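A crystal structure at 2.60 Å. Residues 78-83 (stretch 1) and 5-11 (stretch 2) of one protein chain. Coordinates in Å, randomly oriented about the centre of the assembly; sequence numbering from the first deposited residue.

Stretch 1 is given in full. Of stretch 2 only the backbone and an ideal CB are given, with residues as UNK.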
# COMPACT_ATOMS: atom_id res chain seq x y z
N CYS B 78 3.77 9.09 -0.25
CA CYS B 78 3.61 7.69 -0.62
C CYS B 78 2.82 6.87 0.38
O CYS B 78 2.67 7.24 1.54
CB CYS B 78 4.98 7.04 -0.81
SG CYS B 78 5.94 6.76 0.73
N LEU B 79 2.33 5.72 -0.06
CA LEU B 79 1.59 4.85 0.82
C LEU B 79 2.55 3.84 1.46
O LEU B 79 3.10 2.99 0.78
CB LEU B 79 0.50 4.13 0.02
CG LEU B 79 -0.36 3.07 0.72
CD1 LEU B 79 -0.96 3.64 1.99
CD2 LEU B 79 -1.45 2.58 -0.23
N GLU B 80 2.78 3.95 2.76
CA GLU B 80 3.69 3.01 3.42
C GLU B 80 2.89 1.80 3.89
O GLU B 80 2.07 1.90 4.80
CB GLU B 80 4.38 3.66 4.62
CG GLU B 80 5.64 4.45 4.28
CD GLU B 80 6.90 3.60 4.16
OE1 GLU B 80 8.00 4.20 4.05
OE2 GLU B 80 6.79 2.35 4.16
N LEU B 81 3.14 0.66 3.26
CA LEU B 81 2.44 -0.56 3.62
C LEU B 81 3.36 -1.56 4.29
O LEU B 81 4.58 -1.43 4.24
CB LEU B 81 1.82 -1.19 2.37
CG LEU B 81 0.75 -0.40 1.60
CD1 LEU B 81 0.37 -1.14 0.33
CD2 LEU B 81 -0.47 -0.21 2.48
N SER B 82 2.77 -2.56 4.93
CA SER B 82 3.55 -3.60 5.61
C SER B 82 2.76 -4.89 5.63
O SER B 82 1.59 -4.90 6.00
CB SER B 82 3.86 -3.18 7.05
OG SER B 82 4.78 -4.09 7.63
N ALA B 83 3.39 -5.98 5.21
CA ALA B 83 2.72 -7.28 5.19
C ALA B 83 3.11 -8.06 6.44
O ALA B 83 3.78 -7.53 7.32
CB ALA B 83 3.11 -8.05 3.94
N UNK B 5 -5.40 -8.10 3.91
CA UNK B 5 -5.27 -7.18 5.01
C UNK B 5 -3.79 -6.79 5.15
O UNK B 5 -2.91 -7.64 5.02
CB UNK B 5 -5.81 -7.80 6.30
N UNK B 6 -3.52 -5.52 5.40
CA UNK B 6 -2.14 -5.05 5.55
C UNK B 6 -2.12 -3.97 6.63
O UNK B 6 -3.12 -3.74 7.30
CB UNK B 6 -1.58 -4.52 4.23
N UNK B 7 -0.97 -3.34 6.80
CA UNK B 7 -0.82 -2.26 7.77
C UNK B 7 -0.27 -1.08 6.98
O UNK B 7 0.19 -1.26 5.85
CB UNK B 7 0.09 -2.65 8.94
N UNK B 8 -0.31 0.12 7.55
CA UNK B 8 0.23 1.26 6.83
C UNK B 8 0.61 2.37 7.78
O UNK B 8 -0.15 2.72 8.68
CB UNK B 8 -0.78 1.77 5.80
N UNK B 9 1.80 2.91 7.60
CA UNK B 9 2.28 3.99 8.45
C UNK B 9 1.52 5.26 8.12
O UNK B 9 1.26 6.08 8.99
CB UNK B 9 3.79 4.20 8.28
N UNK B 10 1.16 5.40 6.85
CA UNK B 10 0.44 6.57 6.36
C UNK B 10 -0.63 7.03 7.34
O UNK B 10 -1.04 6.29 8.24
CB UNK B 10 -0.20 6.27 5.00
N UNK B 11 -1.08 8.28 7.17
CA UNK B 11 -2.09 8.83 8.04
C UNK B 11 -1.69 8.77 9.50
O UNK B 11 -2.47 8.31 10.34
CB UNK B 11 -3.41 8.09 7.83

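Two strands run antiparallel here, at 128° between their N-to-C directions, so successive positions of stretch 2 meet stretch 1 in reverse order.

Position 5 has extended backbone angles and a CA-to-CB bond that points away from stretch 1, with nothing of that stretch within 5.5 Å of the ideal CB. Stretch 1 sets no requirement, and almost any residue compatible with a strand would do. The deposited residue is Met-5; even its side-chain atom nearest to stretch 1, Met-5 CB, is 7.9 Å from Ser-82 O.

At position 6 the bond points toward stretch 1. The ideal CB lies 3.7 Å from Ser-82 O and 4.8 Å from Leu-81 CD2, so a carbonyl is close to the base of the side chain while the leucine offers methyl groups beyond it. An aliphatic chain of moderate length, such as leucine, isoleucine, valine or methionine, could use that apolar surface. The residue is Leu-6, with chi1 m and chi2 p; its CD2 packs 3.8 Å from Leu-81 CD1.

Position 7 pairs with Ser-82 through the main chain, which leaves the choice of side chain rather free. The amide of 7 donates to Ser-82 O at 3.1 Å from N to O, and Ser-82 N returns a weak hydrogen bond to the carbonyl O of 7 at 3.0 Å. The CB projects to the same face as the serine side chain, a small neighbour that leaves space beside it, so a polar, aromatic or beta-branched residue would fit. His-7 fills the place. Its CB lies 4.2 Å from Ser-82 CB, and chi1 in m carries the imidazole onward beyond that contact.

Position 8 is the non-hydrogen-bonded partner of Leu-81, their CA atoms 4.3 Å apart, and both side chains project to the same face. The ideal CB is 3.9 Å from Leu-81 CD2 and 4.2 Å from Leu-79 CD1, which favours an apolar or aromatic side chain, provided that its bulk can leave the crowded base. Tyr-8 meets both needs: its CB touches the two leucines, while chi1 in p leads the ring away from stretch 1.

At position 9 the backbone leaves extended geometry (phi/psi -72/-33). Its amide N donates to Glu-80 O at 3.0 Å, and its ideal CB lies 3.7 Å from Glu-80 CB, with the bond pointing sideways. A long, flexible polar chain could rest its base there and continue outward; glutamine, arginine or lysine would suit. In Lys-9 the first three chi angles are t, and the extended chain leads away, so its contact with Glu-80 is between aliphatic carbons rather than charges.

Position 10 points toward stretch 1, its CB 4.1 Å from Leu-79 CD1 and 4.6 Å from Cys-78 O. A small apolar group suffices for this contact, and Ala-10 supplies a single methyl against the leucine, though it is poorly ordered.

Position 11 is out of reach, and its positive phi of 55° favours glycine: it is Gly-11.

Stretch 2 (5-11) MLHYKAG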
# COMPACT_ATOMS: atom_id res chain seq x y z
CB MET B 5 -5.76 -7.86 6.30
CG MET B 5 -6.31 -6.89 7.35
SD MET B 5 -7.88 -6.07 6.83
CE MET B 5 -9.04 -7.19 7.43
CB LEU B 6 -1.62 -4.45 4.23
CG LEU B 6 -1.20 -5.34 3.04
CD1 LEU B 6 -2.34 -6.21 2.52
CD2 LEU B 6 -0.75 -4.45 1.92
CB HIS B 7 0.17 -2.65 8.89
CG HIS B 7 -0.28 -3.82 9.71
ND1 HIS B 7 0.44 -4.29 10.79
CD2 HIS B 7 -1.36 -4.63 9.60
CE1 HIS B 7 -0.17 -5.34 11.30
NE2 HIS B 7 -1.27 -5.57 10.60
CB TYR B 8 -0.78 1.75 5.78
CG TYR B 8 -2.02 2.43 6.32
CD1 TYR B 8 -2.02 3.80 6.60
CD2 TYR B 8 -3.20 1.72 6.55
CE1 TYR B 8 -3.16 4.44 7.10
CE2 TYR B 8 -4.35 2.36 7.05
CZ TYR B 8 -4.31 3.71 7.32
OH TYR B 8 -5.42 4.36 7.82
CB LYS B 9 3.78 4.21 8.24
CG LYS B 9 4.37 5.37 9.03
CD LYS B 9 5.90 5.34 8.95
CE LYS B 9 6.54 6.55 9.62
NZ LYS B 9 6.11 7.83 8.99
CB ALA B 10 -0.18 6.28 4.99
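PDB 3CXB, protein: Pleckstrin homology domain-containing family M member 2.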